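Local coordinates for C-glycoside 3-oxidase (Microbacterium trichothecenolyticum, PDB 7DVE), which oxidises the C3 hydroxyl of the sugar in C-glycosides such as isoorientin and mangiferin, using FAD and passing the electrons to oxygen to give hydrogen peroxide, at residues T45-P49 with P50-V54; P133-D137 with S138-G142; L280-S284 with G285-D289. All blocks are in the same frame, centred on the assembly; numbering follows the deposited sequence.

From the N terminus, interaction 1 comes first: a tight turn in the loop from strand 37-40 of the parallel, FAD-binding sheet to helix 60-69, packed on that helix and on helix 215-224. Interaction 2 follows strand 116-117, where residues 133-142 fold back on themselves leading into helix 142-145 and pack on helices 149-161 and 490-510. Interaction 3 ends helix 276-283 at the surface, turning the chain into the loop before strand 300-307 and touching strands 235-243 and 473-475. Each closes before the next opens, so none encloses or crosses another. They do not touch; centres lie about 29 to 31 Å apart, interactions 1 and 2 on opposite sides of the chain's centre.

Interaction 1 (T45-P49 with P50-V54); sequences TVSDP and PGAHV
Pro-49 to Ala-52 form a type II beta turn, closed by the bond from Ala-52 N to Pro-49 O (2.9 Å), which lies in the carbonyl plane; the peptide bond before Pro-49 is cis, so the chain is already bending sharply as it enters. Gly-51 takes the third place with a phi of 84°, where a beta carbon would press on the carbonyl oxygen of Pro-50. A second link steadies the turn from the side of Ser-47. With chi1 at 52°, Ser-47 OG sits between the backbone N and the carbonyl carbon and donates to Ala-52 O at 2.6 Å, coming in tilted from the carbonyl plane. Ser-47 OG also takes a hydrogen from water 1 (2.8 Å), and that water accepts from Val-46 N and from Gly-51 N, tying the incoming segment to the turn. Beside this polar net, Thr-45 CG2 rests 3.9 Å from Pro-50 CB, while its OG1 bonds to Asp-233. Pro-50 CA also makes a CA-H...O contact with Ser-47 O at 3.4 Å. Further on, Val-46 CG2 comes within 4.4 Å of Val-54 CG1, and both valines pack on Ala-66 of helix 60-69. The whole is a Pro-Pro-Gly-Ala type II turn with glycine in its customary third place, in the loop after a strand of the Rossmann-type sheet, Gly-51 lying about 9 Å from the bound FAD at the nearest atoms.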
ATOM      1  N   THR A  45      12.737  -8.525  10.905  1.00 58.91           N
ATOM      2  CA  THR A  45      12.835  -7.120  11.276  1.00 59.35           C
ATOM      3  C   THR A  45      14.084  -6.549  10.626  1.00 59.95           C
ATOM      4  O   THR A  45      15.190  -7.018  10.919  1.00 59.11           O
ATOM      5  CB  THR A  45      12.940  -6.966  12.795  1.00 59.42           C
ATOM      6  OG1 THR A  45      11.976  -7.814  13.429  1.00 64.14           O
ATOM      7  CG2 THR A  45      12.728  -5.531  13.210  1.00 57.45           C
ATOM      8  N   VAL A  46      13.929  -5.530   9.777  1.00 58.40           N
ATOM      9  CA  VAL A  46      15.067  -4.960   9.060  1.00 58.13           C
ATOM     10  C   VAL A  46      15.378  -3.526   9.464  1.00 59.94           C
ATOM     11  O   VAL A  46      16.332  -2.946   8.936  1.00 61.40           O
ATOM     12  CB  VAL A  46      14.869  -5.048   7.530  1.00 59.45           C
ATOM     13  CG1 VAL A  46      14.628  -6.505   7.099  1.00 57.52           C
ATOM     14  CG2 VAL A  46      13.712  -4.149   7.085  1.00 57.45           C
ATOM     15  N   SER A  47      14.628  -2.940  10.399  1.00 60.03           N
ATOM     16  CA  SER A  47      14.773  -1.527  10.732  1.00 59.58           C
ATOM     17  C   SER A  47      14.360  -1.286  12.177  1.00 59.92           C
ATOM     18  O   SER A  47      13.678  -2.111  12.791  1.00 61.30           O
ATOM     19  CB  SER A  47      13.937  -0.652   9.801  1.00 57.17           C
ATOM     20  OG  SER A  47      12.603  -1.116   9.779  1.00 57.77           O
ATOM     21  N   ASP A  48      14.775  -0.125  12.708  1.00 60.96           N
ATOM     22  CA  ASP A  48      14.558   0.279  14.101  1.00 62.96           C
ATOM     23  C   ASP A  48      13.905   1.657  14.160  1.00 64.27           C
ATOM     24  O   ASP A  48      14.431   2.618  13.556  1.00 60.37           O
ATOM     25  CB  ASP A  48      15.868   0.320  14.900  1.00 62.56           C
ATOM     26  CG  ASP A  48      15.636   0.229  16.386  1.00 63.41           C
ATOM     27  OD1 ASP A  48      14.796  -0.602  16.797  1.00 66.48           O
ATOM     28  OD2 ASP A  48      16.284   0.976  17.152  1.00 69.16           O
ATOM     29  N   PRO A  49      12.762   1.807  14.865  1.00 63.57           N
ATOM     30  CA  PRO A  49      11.948   0.736  15.475  1.00 62.13           C
ATOM     31  C   PRO A  49      11.353  -0.183  14.425  1.00 60.42           C
ATOM     32  O   PRO A  49      11.287   0.223  13.267  1.00 63.95           O
ATOM     33  CB  PRO A  49      10.842   1.503  16.224  1.00 61.25           C
ATOM     34  CG  PRO A  49      10.834   2.870  15.603  1.00 64.52           C
ATOM     35  CD  PRO A  49      12.263   3.143  15.228  1.00 60.54           C
ATOM     36  N   PRO A  50      10.954  -1.397  14.802  1.00 62.19           N
ATOM     37  CA  PRO A  50      10.443  -2.341  13.803  1.00 60.98           C
ATOM     38  C   PRO A  50       9.413  -1.689  12.886  1.00 59.99           C
ATOM     39  O   PRO A  50       8.549  -0.932  13.331  1.00 57.94           O
ATOM     40  CB  PRO A  50       9.829  -3.453  14.660  1.00 54.79           C
ATOM     41  CG  PRO A  50      10.657  -3.420  15.925  1.00 54.42           C
ATOM     42  CD  PRO A  50      10.990  -1.984  16.155  1.00 59.95           C
ATOM     43  N   GLY A  51       9.517  -1.991  11.587  1.00 58.73           N
ATOM     44  CA  GLY A  51       8.659  -1.396  10.590  1.00 54.34           C
ATOM     45  C   GLY A  51       9.092  -0.039  10.076  1.00 54.69           C
ATOM     46  O   GLY A  51       8.433   0.504   9.183  1.00 53.77           O
ATOM     47  N   ALA A  52      10.154   0.546  10.611  1.00 57.03           N
ATOM     48  CA  ALA A  52      10.574   1.865  10.151  1.00 56.27           C
ATOM     49  C   ALA A  52      11.113   1.788   8.715  1.00 52.58           C
ATOM     50  O   ALA A  52      11.516   0.733   8.235  1.00 52.81           O
ATOM     51  CB  ALA A  52      11.620   2.441  11.097  1.00 53.68           C
ATOM     52  N   HIS A  53      11.081   2.919   8.014  1.00 51.82           N
ATOM     53  CA  HIS A  53      11.517   2.931   6.619  1.00 52.48           C
ATOM     54  C   HIS A  53      13.019   2.671   6.516  1.00 50.21           C
ATOM     55  O   HIS A  53      13.802   3.141   7.339  1.00 51.66           O
ATOM     56  CB  HIS A  53      11.176   4.269   5.952  1.00 49.42           C
ATOM     57  CG  HIS A  53      11.146   4.201   4.455  1.00 50.64           C
ATOM     58  ND1 HIS A  53      12.294   4.157   3.691  1.00 50.49           N
ATOM     59  CD2 HIS A  53      10.108   4.129   3.581  1.00 49.95           C
ATOM     60  CE1 HIS A  53      11.965   4.072   2.411  1.00 49.49           C
ATOM     61  NE2 HIS A  53      10.646   4.067   2.316  1.00 48.20           N
ATOM     62  N   VAL A  54      13.427   1.926   5.486  1.00 49.52           N
ATOM     63  CA  VAL A  54      14.854   1.656   5.306  1.00 50.84           C
ATOM     64  C   VAL A  54      15.657   2.951   5.158  1.00 52.73           C
ATOM     65  O   VAL A  54      16.813   3.011   5.569  1.00 57.69           O
ATOM     66  CB  VAL A  54      15.090   0.686   4.125  1.00 53.54           C
ATOM     67  CG1 VAL A  54      14.423  -0.683   4.398  1.00 50.84           C
ATOM     68  CG2 VAL A  54      14.617   1.274   2.773  1.00 49.13           C
TER
HETATM   69  O   HOH W   1      11.520  -3.665  10.057  1.00 57.46           O

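Interaction 2 (P133-D137 with S138-G142)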
ATOM      1  N   PRO A 133      -3.198  10.464  -1.050  1.00 50.31           N
ATOM      2  CA  PRO A 133      -4.408  11.205  -1.428  1.00 50.51           C
ATOM      3  C   PRO A 133      -5.677  10.523  -0.931  1.00 53.44           C
ATOM      4  O   PRO A 133      -5.702   9.331  -0.604  1.00 49.83           O
ATOM      5  CB  PRO A 133      -4.361  11.215  -2.957  1.00 51.15           C
ATOM      6  CG  PRO A 133      -3.632   9.970  -3.311  1.00 52.27           C
ATOM      7  CD  PRO A 133      -2.658   9.673  -2.169  1.00 51.96           C
ATOM      8  N   ARG A 134      -6.763  11.325  -0.880  1.00 52.52           N
ATOM      9  CA  ARG A 134      -8.104  10.830  -0.622  1.00 53.11           C
ATOM     10  C   ARG A 134      -8.755  10.437  -1.943  1.00 54.16           C
ATOM     11  O   ARG A 134      -8.469  11.047  -2.976  1.00 56.16           O
ATOM     12  CB  ARG A 134      -8.944  11.902   0.068  1.00 54.63           C
ATOM     13  CG  ARG A 134      -8.581  12.117   1.535  1.00 53.97           C
ATOM     14  CD  ARG A 134      -9.474  13.156   2.178  1.00 55.66           C
ATOM     15  NE  ARG A 134      -9.117  13.372   3.576  1.00 55.89           N
ATOM     16  CZ  ARG A 134     -10.000  13.492   4.557  1.00 60.95           C
ATOM     17  NH1 ARG A 134     -11.304  13.433   4.326  1.00 62.49           N
ATOM     18  NH2 ARG A 134      -9.566  13.667   5.806  1.00 62.12           N
ATOM     19  N   PRO A 135      -9.602   9.412  -1.950  1.00 54.49           N
ATOM     20  CA  PRO A 135     -10.350   9.095  -3.168  1.00 56.73           C
ATOM     21  C   PRO A 135     -11.341  10.206  -3.485  1.00 59.37           C
ATOM     22  O   PRO A 135     -11.865  10.874  -2.590  1.00 59.33           O
ATOM     23  CB  PRO A 135     -11.071   7.791  -2.815  1.00 56.48           C
ATOM     24  CG  PRO A 135     -11.205   7.831  -1.314  1.00 54.99           C
ATOM     25  CD  PRO A 135      -9.968   8.532  -0.826  1.00 57.21           C
ATOM     26  N   ASN A 136     -11.594  10.396  -4.779  1.00 56.88           N
ATOM     27  CA  ASN A 136     -12.520  11.407  -5.271  1.00 61.21           C
ATOM     28  C   ASN A 136     -13.561  10.769  -6.194  1.00 63.40           C
ATOM     29  O   ASN A 136     -13.309   9.734  -6.816  1.00 65.08           O
ATOM     30  CB  ASN A 136     -11.747  12.516  -5.996  1.00 58.36           C
ATOM     31  CG  ASN A 136     -12.593  13.756  -6.253  1.00 69.18           C
ATOM     32  OD1 ASN A 136     -13.615  13.992  -5.587  1.00 68.76           O
ATOM     33  ND2 ASN A 136     -12.149  14.581  -7.201  1.00 71.68           N
ATOM     34  N   ASP A 137     -14.734  11.382  -6.271  1.00 64.36           N
ATOM     35  CA  ASP A 137     -15.792  11.013  -7.243  1.00 66.81           C
ATOM     36  C   ASP A 137     -16.030   9.496  -7.191  1.00 65.07           C
ATOM     37  O   ASP A 137     -16.179   8.939  -6.094  1.00 64.06           O
ATOM     38  CB  ASP A 137     -15.401  11.580  -8.612  1.00 68.94           C
ATOM     39  CG  ASP A 137     -15.618  13.098  -8.717  1.00 69.50           C
ATOM     40  OD1 ASP A 137     -16.040  13.735  -7.716  1.00 72.57           O
ATOM     41  OD2 ASP A 137     -15.374  13.656  -9.814  1.00 69.05           O
ATOM     42  N   SER A 138     -16.043   8.788  -8.327  1.00 64.19           N
ATOM     43  CA  SER A 138     -16.406   7.368  -8.370  1.00 65.36           C
ATOM     44  C   SER A 138     -15.412   6.450  -7.658  1.00 63.77           C
ATOM     45  O   SER A 138     -15.780   5.314  -7.352  1.00 63.74           O
ATOM     46  CB  SER A 138     -16.585   6.898  -9.830  1.00 62.20           C
ATOM     47  OG  SER A 138     -15.331   6.918 -10.530  1.00 66.49           O
ATOM     48  N   GLU A 139     -14.191   6.892  -7.355  1.00 60.31           N
ATOM     49  CA  GLU A 139     -13.347   6.051  -6.504  1.00 61.45           C
ATOM     50  C   GLU A 139     -13.879   5.881  -5.086  1.00 61.18           C
ATOM     51  O   GLU A 139     -13.356   5.027  -4.358  1.00 61.68           O
ATOM     52  CB  GLU A 139     -11.921   6.595  -6.362  1.00 54.92           C
ATOM     53  CG  GLU A 139     -11.363   7.365  -7.525  1.00 56.73           C
ATOM     54  CD  GLU A 139     -10.004   7.959  -7.182  1.00 57.15           C
ATOM     55  OE1 GLU A 139      -9.966   9.019  -6.521  1.00 61.20           O
ATOM     56  OE2 GLU A 139      -8.973   7.363  -7.540  1.00 54.65           O
ATOM     57  N   ARG A 140     -14.835   6.696  -4.651  1.00 59.91           N
ATOM     58  CA  ARG A 140     -15.237   6.715  -3.254  1.00 63.27           C
ATOM     59  C   ARG A 140     -16.264   5.633  -2.986  1.00 66.00           C
ATOM     60  O   ARG A 140     -17.181   5.415  -3.786  1.00 65.27           O
ATOM     61  CB  ARG A 140     -15.803   8.086  -2.873  1.00 64.03           C
ATOM     62  CG  ARG A 140     -14.752   9.200  -2.949  1.00 64.46           C
ATOM     63  CD  ARG A 140     -15.314  10.561  -2.579  1.00 64.45           C
ATOM     64  NE  ARG A 140     -15.752  10.654  -1.193  1.00 68.36           N
ATOM     65  CZ  ARG A 140     -15.036  11.161  -0.194  1.00 68.22           C
ATOM     66  NH1 ARG A 140     -13.770  11.504  -0.355  1.00 64.70           N
ATOM     67  NH2 ARG A 140     -15.611  11.340   0.996  1.00 66.85           N
ATOM     68  N   ILE A 141     -16.117   4.957  -1.850  1.00 65.77           N
ATOM     69  CA  ILE A 141     -17.089   3.927  -1.500  1.00 66.63           C
ATOM     70  C   ILE A 141     -18.381   4.627  -1.065  1.00 72.19           C
ATOM     71  O   ILE A 141     -18.437   5.306  -0.034  1.00 71.01           O
ATOM     72  CB  ILE A 141     -16.546   2.978  -0.428  1.00 64.09           C
ATOM     73  CG1 ILE A 141     -15.321   2.237  -0.985  1.00 63.57           C
ATOM     74  CG2 ILE A 141     -17.594   1.971  -0.062  1.00 69.57           C
ATOM     75  CD1 ILE A 141     -14.324   1.759   0.051  1.00 61.25           C
ATOM     76  N   GLY A 142     -19.429   4.466  -1.869  1.00 72.29           N
ATOM     77  CA  GLY A 142     -20.609   5.295  -1.714  1.00 70.74           C
ATOM     78  C   GLY A 142     -21.394   5.007  -0.450  1.00 77.86           C
ATOM     79  O   GLY A 142     -21.889   5.932   0.203  1.00 83.16           O
TER
HETATM   80  O   HOH W   2     -12.824  13.486   1.507  1.00 61.08           O
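Glu-139 and Arg-140 both reach back to the backbone before the bend, and these side-chain bonds join the backbone bonds that close it. Glu-139 OE1 takes the N-H of Asn-136 at 2.8 Å, on the anti side of the carboxylate and nearly straight; OE2 is held by the backbone amides of Ala-486 and Cys-487, so both oxygens are occupied. Arg-140 NH1 donates to Pro-135 O at 3.0 Å, which lies close to the guanidinium plane at its edge. The chain bends at chi3 (65°), bringing NH1 back over the path of residues 135-136.

Among backbone bonds, Glu-139 N returns to Asn-136 O (3.0 Å) and Arg-140 N to Asp-137 O (3.0 Å). With Asp-137 at phi 50° and psi -130°, the backbone angles of residues 137 and 138 are close to those of a type II' turn; the 3-10 segment at 138-139 overlaps this turn, and the chain goes on to Ile-141, the N-cap of helix 142-145.

Apolar contact comes from Pro-135, where Pro-135 CB meets Glu-139 CB at 3.8 Å; its ring crosses the Arg-140 chain at about a right angle.

A water bridges the two arginines: water 2 accepts from Arg-134 NH1 (3.2 Å) and from Arg-140 NH1 (2.9 Å). Salt bridges of Arg-134 NE with Glu-158, and of Arg-140 NH2 with Asp-145 and Asp-151, probably offset the two like charges.

Interaction 3 (L280-S284 with G285-D289)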
ATOM      1  N   LEU A 280      -3.918 -17.152   2.043  1.00 62.58           N
ATOM      2  CA  LEU A 280      -4.101 -17.755   3.357  1.00 63.58           C
ATOM      3  C   LEU A 280      -5.530 -18.245   3.539  1.00 64.84           C
ATOM      4  O   LEU A 280      -5.752 -19.341   4.071  1.00 66.18           O
ATOM      5  CB  LEU A 280      -3.722 -16.755   4.449  1.00 63.32           C
ATOM      6  CG  LEU A 280      -4.083 -17.135   5.884  1.00 65.94           C
ATOM      7  CD1 LEU A 280      -3.444 -18.471   6.257  1.00 68.10           C
ATOM      8  CD2 LEU A 280      -3.651 -16.027   6.841  1.00 63.67           C
ATOM      9  N   LEU A 281      -6.516 -17.460   3.080  1.00 64.10           N
ATOM     10  CA  LEU A 281      -7.908 -17.889   3.232  1.00 65.29           C
ATOM     11  C   LEU A 281      -8.185 -19.151   2.412  1.00 65.89           C
ATOM     12  O   LEU A 281      -8.850 -20.072   2.890  1.00 67.49           O
ATOM     13  CB  LEU A 281      -8.876 -16.760   2.841  1.00 64.03           C
ATOM     14  CG  LEU A 281      -8.917 -15.404   3.591  1.00 65.84           C
ATOM     15  CD1 LEU A 281     -10.319 -14.797   3.608  1.00 61.94           C
ATOM     16  CD2 LEU A 281      -8.354 -15.490   4.998  1.00 64.30           C
ATOM     17  N   TRP A 282      -7.659 -19.222   1.187  1.00 65.20           N
ATOM     18  CA  TRP A 282      -7.812 -20.430   0.368  1.00 65.97           C
ATOM     19  C   TRP A 282      -7.173 -21.636   1.046  1.00 67.28           C
ATOM     20  O   TRP A 282      -7.796 -22.695   1.173  1.00 68.34           O
ATOM     21  CB  TRP A 282      -7.212 -20.208  -1.023  1.00 64.91           C
ATOM     22  CG  TRP A 282      -7.204 -21.442  -1.900  1.00 69.46           C
ATOM     23  CD1 TRP A 282      -6.236 -22.405  -1.961  1.00 68.34           C
ATOM     24  CD2 TRP A 282      -8.204 -21.821  -2.849  1.00 70.15           C
ATOM     25  NE1 TRP A 282      -6.585 -23.373  -2.875  1.00 73.49           N
ATOM     26  CE2 TRP A 282      -7.789 -23.034  -3.433  1.00 72.66           C
ATOM     27  CE3 TRP A 282      -9.414 -21.252  -3.256  1.00 72.09           C
ATOM     28  CZ2 TRP A 282      -8.541 -23.690  -4.408  1.00 74.83           C
ATOM     29  CZ3 TRP A 282     -10.174 -21.916  -4.218  1.00 73.68           C
ATOM     30  CH2 TRP A 282      -9.735 -23.117  -4.779  1.00 75.61           C
ATOM     31  N   ALA A 283      -5.931 -21.481   1.511  1.00 67.59           N
ATOM     32  CA  ALA A 283      -5.263 -22.559   2.235  1.00 66.57           C
ATOM     33  C   ALA A 283      -6.048 -23.006   3.465  1.00 69.86           C
ATOM     34  O   ALA A 283      -5.958 -24.174   3.858  1.00 72.30           O
ATOM     35  CB  ALA A 283      -3.858 -22.125   2.647  1.00 67.71           C
ATOM     36  N   SER A 284      -6.820 -22.111   4.084  1.00 68.88           N
ATOM     37  CA  SER A 284      -7.580 -22.477   5.274  1.00 70.66           C
ATOM     38  C   SER A 284      -8.982 -22.998   4.962  1.00 71.44           C
ATOM     39  O   SER A 284      -9.752 -23.267   5.897  1.00 71.15           O
ATOM     40  CB  SER A 284      -7.684 -21.283   6.226  1.00 70.98           C
ATOM     41  OG  SER A 284      -6.447 -20.602   6.311  1.00 72.22           O
ATOM     42  N   GLY A 285      -9.329 -23.156   3.687  1.00 70.84           N
ATOM     43  CA  GLY A 285     -10.651 -23.633   3.322  1.00 70.87           C
ATOM     44  C   GLY A 285     -11.756 -22.606   3.433  1.00 71.86           C
ATOM     45  O   GLY A 285     -12.928 -22.983   3.439  1.00 70.52           O
ATOM     46  N   ILE A 286     -11.423 -21.324   3.538  1.00 72.27           N
ATOM     47  CA  ILE A 286     -12.400 -20.238   3.571  1.00 69.82           C
ATOM     48  C   ILE A 286     -12.414 -19.632   2.171  1.00 70.83           C
ATOM     49  O   ILE A 286     -11.527 -18.859   1.800  1.00 65.87           O
ATOM     50  CB  ILE A 286     -12.051 -19.206   4.642  1.00 71.53           C
ATOM     51  CG1 ILE A 286     -12.106 -19.846   6.030  1.00 72.09           C
ATOM     52  CG2 ILE A 286     -12.954 -17.983   4.536  1.00 70.98           C
ATOM     53  CD1 ILE A 286     -11.167 -19.195   7.028  1.00 72.11           C
ATOM     54  N   ARG A 287     -13.408 -20.009   1.368  1.00 72.80           N
ATOM     55  CA  ARG A 287     -13.382 -19.778  -0.075  1.00 71.32           C
ATOM     56  C   ARG A 287     -14.709 -19.235  -0.582  1.00 71.67           C
ATOM     57  O   ARG A 287     -15.392 -19.893  -1.372  1.00 72.25           O
ATOM     58  CB  ARG A 287     -13.039 -21.070  -0.815  1.00 69.86           C
ATOM     59  CG  ARG A 287     -11.711 -21.684  -0.436  1.00 71.47           C
ATOM     60  CD  ARG A 287     -11.480 -22.972  -1.225  1.00 71.72           C
ATOM     61  NE  ARG A 287     -10.127 -23.485  -1.044  1.00 71.87           N
ATOM     62  CZ  ARG A 287      -9.727 -24.704  -1.389  1.00 74.24           C
ATOM     63  NH1 ARG A 287     -10.531 -25.549  -2.016  1.00 70.73           N
ATOM     64  NH2 ARG A 287      -8.490 -25.089  -1.082  1.00 74.41           N
ATOM     65  N   PRO A 288     -15.099 -18.026  -0.176  1.00 70.52           N
ATOM     66  CA  PRO A 288     -16.271 -17.406  -0.802  1.00 71.86           C
ATOM     67  C   PRO A 288     -15.982 -17.111  -2.265  1.00 71.03           C
ATOM     68  O   PRO A 288     -14.843 -16.851  -2.655  1.00 69.97           O
ATOM     69  CB  PRO A 288     -16.474 -16.121   0.001  1.00 70.80           C
ATOM     70  CG  PRO A 288     -15.084 -15.774   0.463  1.00 70.60           C
ATOM     71  CD  PRO A 288     -14.400 -17.098   0.728  1.00 69.21           C
ATOM     72  N   ASP A 289     -17.041 -17.161  -3.077  1.00 71.54           N
ATOM     73  CA  ASP A 289     -16.886 -17.044  -4.521  1.00 68.75           C
ATOM     74  C   ASP A 289     -16.069 -15.838  -4.949  1.00 68.38           C
ATOM     75  O   ASP A 289     -15.365 -15.911  -5.961  1.00 65.07           O
ATOM     76  CB  ASP A 289     -18.236 -16.963  -5.213  1.00 71.60           C
ATOM     77  CG  ASP A 289     -18.123 -17.322  -6.675  1.00 73.37           C
ATOM     78  OD1 ASP A 289     -17.917 -18.528  -6.951  1.00 76.29           O
ATOM     79  OD2 ASP A 289     -18.190 -16.416  -7.535  1.00 71.95           O
TER
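Arg-287 lays its side chain along the indole of Trp-282. CB leaves the backbone with CG anti to the carbonyl carbon (chi1 -59°), which aims the chain at the six-membered ring. Arg-287 CG meets that ring first, 3.7 Å from Trp-282 CE3. Arg-287 CD lies over the face, 3.4 Å from Trp-282 CZ3, in a CH-pi contact. Arg-287 NE then comes to 3.1 Å from Trp-282 CD2 and also makes a weak bond to Trp-282 O. Arg-287 CZ stands 3.4 Å from the centroid of the Trp-282 six-membered ring in a cation-pi contact, the guanidinium lying almost flat on the indole with planes 16° apart. At the tip, NH1 hangs over the CZ2-CH2 side, while Arg-287 NH2 passes over Trp-282 NE1, two donors with no bond between them, and makes its own weak bond to Trp-282 O.

On the tryptophan's side, a chi1 of 174°, CG anti to the backbone N, swings the indole out to where Arg-287 can lie on it; Phe-385 also meets this ring. With an alanine at Trp-282, the guanidinium would probably lose its stacking surface and turn more freely, since its bonds to the backbone oxygen at this position are weak.

The helix ends here in a Schellman motif. Gly-285, with positive phi, sends its N-H from Gly-285 N to Trp-282 O at 3.0 Å, and Ile-286 N reaches Leu-281 O at 2.9 Å. The hydrophobic pair usual at such an end is present too, Leu-281 CD1 lying 4.2 Å from Ile-286 CG2, with Leu-473 touching both side chains. One residue before the glycine, Ser-284 OG donates to Leu-280 O from the face opposite to the helical N-H of Ser-284, and is itself bonded to Val-240 N of strand 235-243.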